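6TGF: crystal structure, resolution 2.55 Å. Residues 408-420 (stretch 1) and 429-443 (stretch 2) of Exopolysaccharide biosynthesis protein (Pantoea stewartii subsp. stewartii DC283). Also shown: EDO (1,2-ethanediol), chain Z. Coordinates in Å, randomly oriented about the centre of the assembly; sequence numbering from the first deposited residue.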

# COMPACT_ATOMS: atom_id res chain seq x y z
N TRP B 408 14.91 17.28 -19.07
CA TRP B 408 15.10 16.96 -17.63
C TRP B 408 14.98 18.24 -16.79
O TRP B 408 16.02 18.79 -16.40
N ASP B 409 13.74 18.67 -16.53
CA ASP B 409 13.44 19.92 -15.77
C ASP B 409 12.43 19.64 -14.65
O ASP B 409 11.80 20.61 -14.18
N HIS B 410 12.29 18.38 -14.22
CA HIS B 410 11.35 17.97 -13.14
C HIS B 410 11.67 16.56 -12.62
O HIS B 410 12.58 15.92 -13.17
N SER B 411 10.95 16.14 -11.58
CA SER B 411 10.98 14.77 -10.99
C SER B 411 9.63 14.09 -11.25
O SER B 411 8.63 14.80 -11.40
N THR B 412 9.62 12.75 -11.32
CA THR B 412 8.43 11.95 -11.72
C THR B 412 8.22 10.78 -10.74
O THR B 412 9.22 10.20 -10.29
N ALA B 413 6.95 10.48 -10.44
CA ALA B 413 6.49 9.28 -9.70
C ALA B 413 7.25 9.14 -8.38
O ALA B 413 7.84 8.06 -8.13
N ILE B 414 7.23 10.19 -7.55
CA ILE B 414 7.74 10.17 -6.15
C ILE B 414 6.60 9.67 -5.26
O ILE B 414 5.53 10.31 -5.26
N GLU B 415 6.81 8.57 -4.53
CA GLU B 415 5.81 7.99 -3.60
C GLU B 415 6.44 7.85 -2.21
O GLU B 415 7.17 6.87 -1.99
N LEU B 416 6.16 8.80 -1.32
CA LEU B 416 6.58 8.79 0.11
C LEU B 416 5.41 8.27 0.95
O LEU B 416 4.32 8.86 0.85
N SER B 417 5.63 7.22 1.74
CA SER B 417 4.56 6.54 2.54
C SER B 417 5.08 6.11 3.91
O SER B 417 6.27 5.74 4.01
N ASN B 418 4.21 6.16 4.92
CA ASN B 418 4.43 5.61 6.29
C ASN B 418 5.74 6.17 6.86
O ASN B 418 6.62 5.38 7.22
N PHE B 419 5.84 7.50 6.95
CA PHE B 419 7.06 8.21 7.43
C PHE B 419 6.72 9.09 8.64
O PHE B 419 5.53 9.42 8.85
N ASN B 420 7.75 9.45 9.41
CA ASN B 420 7.63 10.29 10.63
C ASN B 420 8.93 11.10 10.80
O ASN B 420 9.98 10.48 11.06
N VAL B 429 12.54 19.01 5.25
CA VAL B 429 12.26 17.55 5.42
C VAL B 429 12.02 16.96 4.03
O VAL B 429 12.61 15.91 3.72
N LEU B 430 11.19 17.63 3.22
CA LEU B 430 10.97 17.32 1.78
C LEU B 430 11.46 18.50 0.93
O LEU B 430 10.82 19.56 0.99
N ASN B 431 12.57 18.32 0.21
CA ASN B 431 13.08 19.29 -0.80
C ASN B 431 12.78 18.71 -2.19
O ASN B 431 13.71 18.21 -2.84
N LEU B 432 11.51 18.78 -2.60
CA LEU B 432 10.98 18.05 -3.79
C LEU B 432 10.15 18.99 -4.67
O LEU B 432 8.96 18.75 -4.88
N PRO B 433 10.75 20.07 -5.21
CA PRO B 433 10.07 20.91 -6.20
C PRO B 433 9.85 20.17 -7.54
O PRO B 433 10.64 19.29 -7.85
N ARG B 434 8.79 20.54 -8.26
CA ARG B 434 8.46 20.02 -9.62
C ARG B 434 8.41 18.49 -9.61
O ARG B 434 9.05 17.87 -10.48
N CYS B 435 7.67 17.90 -8.66
CA CYS B 435 7.39 16.45 -8.59
C CYS B 435 6.01 16.17 -9.21
O CYS B 435 5.01 16.61 -8.61
N SER B 436 5.99 15.50 -10.36
CA SER B 436 4.76 15.18 -11.14
C SER B 436 4.35 13.72 -10.88
O SER B 436 5.24 12.90 -10.58
N GLN B 437 3.05 13.43 -10.98
CA GLN B 437 2.45 12.08 -10.80
C GLN B 437 2.93 11.46 -9.47
O GLN B 437 3.24 10.25 -9.46
N SER B 438 2.96 12.25 -8.40
CA SER B 438 3.58 11.89 -7.09
C SER B 438 2.50 11.69 -6.01
O SER B 438 1.38 12.21 -6.19
N LEU B 439 2.83 10.96 -4.94
CA LEU B 439 1.89 10.57 -3.85
C LEU B 439 2.56 10.67 -2.48
O LEU B 439 3.75 10.32 -2.36
N ILE B 440 1.79 11.12 -1.48
CA ILE B 440 2.11 11.03 -0.02
C ILE B 440 0.99 10.23 0.66
O ILE B 440 -0.19 10.60 0.48
N HIS B 441 1.34 9.17 1.39
CA HIS B 441 0.38 8.28 2.11
C HIS B 441 0.82 8.10 3.57
O HIS B 441 1.85 7.45 3.80
N ASN B 442 0.04 8.66 4.50
CA ASN B 442 0.13 8.37 5.96
C ASN B 442 1.51 8.80 6.47
O ASN B 442 2.33 7.91 6.77
N GLY B 443 1.75 10.11 6.57
CA GLY B 443 3.03 10.70 7.01
C GLY B 443 2.82 11.74 8.10
O GLY B 443 1.83 12.49 8.03

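Two successive rungs of parallel sheet lie in near-perfect register, strand 414-417 running alongside strand 438-441, so residues of the two strands face each other in step, for example Leu416 with Ile440 and Ser417 with His441. The three residues with the most covered surface, Leu416, Phe419 and Ile414, set the rules.

Leu416 (chi1 m, chi2 t) shares a sheet face with Ile440, yet its tip reaches the start of the other stretch: Leu416 CD1 lies 3.6 Å from Leu430 CD2 and 3.6 Å from Leu432 CD1. Both of those leucines point toward stretch 1 in the same m, t rotamer, so one methyl serves two neighbours.

Ile414 (m, m) extends this apolar layer. Its CG1 packs 3.6 Å from Cys435 SG, and its CG2 lies 4.3 Å from Leu432 CD1. Its backbone is tied in by a side chain, as Ile414 N donates to Ser438 OG at 3.1 Å; that hydroxyl in turn donates to Ser436 O at 3.0 Å, so one hydroxyl links Ile414 N to the carbonyl of Ser436.

Phe419, with chi1 p, lays its ring over glycine: Gly443 CA sits 3.6 Å from the centroid of the Phe419 ring, almost on its normal. A CB on Gly443 would fall 2.2 Å from Phe419 CZ, so the absent side chain makes room for the ring. At the ring edge, Phe419 CE1 meets Ile440 CG2 at 3.9 Å.

Polar contacts also form near the start of stretch 1. The extended Arg434 (chi1 m, then t, t) reaches a backbone carbonyl, NH1 donating to Asp409 O at 3.0 Å. Asp409 OD1 instead accepts from His410 ND1 at 3.0 Å. A water bridges Ser411 OG (2.7 Å) and Pro433 O (2.6 Å), filling a 4.5 Å gap between these two atoms. Ethanediol, probably from the crystallisation liquor, makes a weak hydrogen bond through O1 to Ser436 OG at 3.3 Å.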

# COMPACT_ATOMS: atom_id res chain seq x y z
CB TRP B 408 16.44 16.25 -17.43
CG TRP B 408 16.67 15.17 -18.43
CD1 TRP B 408 17.31 15.27 -19.63
CD2 TRP B 408 16.20 13.81 -18.34
NE1 TRP B 408 17.29 14.07 -20.28
CE2 TRP B 408 16.62 13.15 -19.52
CE3 TRP B 408 15.48 13.09 -17.38
CZ2 TRP B 408 16.34 11.81 -19.76
CZ3 TRP B 408 15.20 11.76 -17.62
CH2 TRP B 408 15.63 11.13 -18.79
CB ASP B 409 12.93 21.01 -16.72
CG ASP B 409 11.60 20.70 -17.39
OD1 ASP B 409 11.18 19.52 -17.35
OD2 ASP B 409 10.99 21.63 -17.94
CB HIS B 410 9.89 18.08 -13.62
CG HIS B 410 9.51 17.08 -14.66
ND1 HIS B 410 9.98 17.13 -15.95
CD2 HIS B 410 8.68 16.01 -14.59
CE1 HIS B 410 9.47 16.13 -16.64
NE2 HIS B 410 8.67 15.43 -15.83
CB SER B 411 11.28 14.84 -9.51
OG SER B 411 12.51 15.51 -9.28
CB THR B 412 8.57 11.44 -13.16
OG1 THR B 412 8.74 12.58 -14.01
CG2 THR B 412 7.38 10.64 -13.63
CB ALA B 413 6.65 8.06 -10.58
CB ILE B 414 8.24 11.56 -5.70
CG1 ILE B 414 9.17 12.22 -6.73
CG2 ILE B 414 8.88 11.48 -4.32
CD1 ILE B 414 10.63 11.85 -6.60
CB GLU B 415 5.28 6.65 -4.13
CG GLU B 415 4.19 6.05 -3.27
CD GLU B 415 3.47 4.87 -3.89
OE1 GLU B 415 2.36 4.55 -3.43
OE2 GLU B 415 4.02 4.26 -4.84
CB LEU B 416 6.98 10.20 0.55
CG LEU B 416 7.91 10.96 -0.40
CD1 LEU B 416 8.07 12.40 0.06
CD2 LEU B 416 9.27 10.28 -0.51
CB SER B 417 3.99 5.38 1.77
OG SER B 417 5.00 4.44 1.44
CB ASN B 418 4.44 4.07 6.27
CG ASN B 418 3.17 3.49 5.69
OD1 ASN B 418 2.07 3.87 6.10
ND2 ASN B 418 3.30 2.56 4.76
CB PHE B 419 7.71 9.02 6.30
CG PHE B 419 6.86 10.11 5.69
CD1 PHE B 419 6.07 9.85 4.59
CD2 PHE B 419 6.89 11.40 6.19
CE1 PHE B 419 5.30 10.85 4.02
CE2 PHE B 419 6.12 12.40 5.62
CZ PHE B 419 5.33 12.13 4.53
CB ASN B 420 7.31 9.43 11.86
CG ASN B 420 7.18 10.24 13.13
OD1 ASN B 420 8.18 10.48 13.81
ND2 ASN B 420 5.97 10.66 13.47
CB VAL B 429 11.06 17.31 6.37
CG1 VAL B 429 10.64 15.85 6.40
CG2 VAL B 429 11.36 17.80 7.78
CB LEU B 430 9.48 17.05 1.53
CG LEU B 430 8.81 16.06 2.48
CD1 LEU B 430 7.34 15.91 2.14
CD2 LEU B 430 9.50 14.71 2.45
CB ASN B 431 14.57 19.59 -0.58
CG ASN B 431 15.11 20.68 -1.47
OD1 ASN B 431 14.39 21.22 -2.31
ND2 ASN B 431 16.38 21.01 -1.31
CB LEU B 432 10.14 16.87 -3.29
CG LEU B 432 10.90 15.82 -2.48
CD1 LEU B 432 9.94 14.81 -1.87
CD2 LEU B 432 11.93 15.10 -3.33
CB PRO B 433 11.02 22.10 -6.40
CG PRO B 433 12.38 21.57 -6.00
CD PRO B 433 12.10 20.56 -4.91
CB ARG B 434 9.50 20.50 -10.64
CG ARG B 434 9.59 22.02 -10.79
CD ARG B 434 10.47 22.37 -11.97
NE ARG B 434 10.65 23.80 -12.14
CZ ARG B 434 11.40 24.36 -13.09
NH1 ARG B 434 12.05 23.60 -13.97
NH2 ARG B 434 11.50 25.67 -13.17
CB CYS B 435 7.45 15.94 -7.15
SG CYS B 435 9.13 15.79 -6.51
CB SER B 436 4.98 15.44 -12.61
OG SER B 436 5.58 16.71 -12.81
CB GLN B 437 2.80 11.17 -11.98
CG GLN B 437 2.24 11.64 -13.32
CD GLN B 437 3.07 12.71 -13.98
OE1 GLN B 437 2.58 13.78 -14.34
NE2 GLN B 437 4.35 12.43 -14.16
CB SER B 438 4.59 12.92 -6.69
OG SER B 438 5.69 12.91 -7.59
CB LEU B 439 1.40 9.13 -4.09
CG LEU B 439 0.60 8.90 -5.37
CD1 LEU B 439 1.51 8.43 -6.50
CD2 LEU B 439 -0.51 7.89 -5.14
CB ILE B 440 2.28 12.43 0.60
CG1 ILE B 440 3.57 13.10 0.14
CG2 ILE B 440 2.19 12.36 2.12
CD1 ILE B 440 3.67 14.57 0.47
CB HIS B 441 0.26 6.93 1.39
CG HIS B 441 -0.66 5.98 2.08
ND1 HIS B 441 -2.03 5.99 1.87
CD2 HIS B 441 -0.43 5.00 2.99
CE1 HIS B 441 -2.59 5.05 2.61
NE2 HIS B 441 -1.63 4.43 3.30
CB ASN B 442 -0.17 6.90 6.25
CG ASN B 442 -0.39 6.61 7.72
OD1 ASN B 442 -0.37 7.51 8.55
ND2 ASN B 442 -0.62 5.35 8.04
C1 EDO Z . 3.41 16.40 -16.48
O1 EDO Z . 4.42 17.15 -15.84
C2 EDO Z . 2.05 17.00 -16.32
O2 EDO Z . 1.27 17.02 -17.51
O HOH W 1 12.14 17.20 -7.23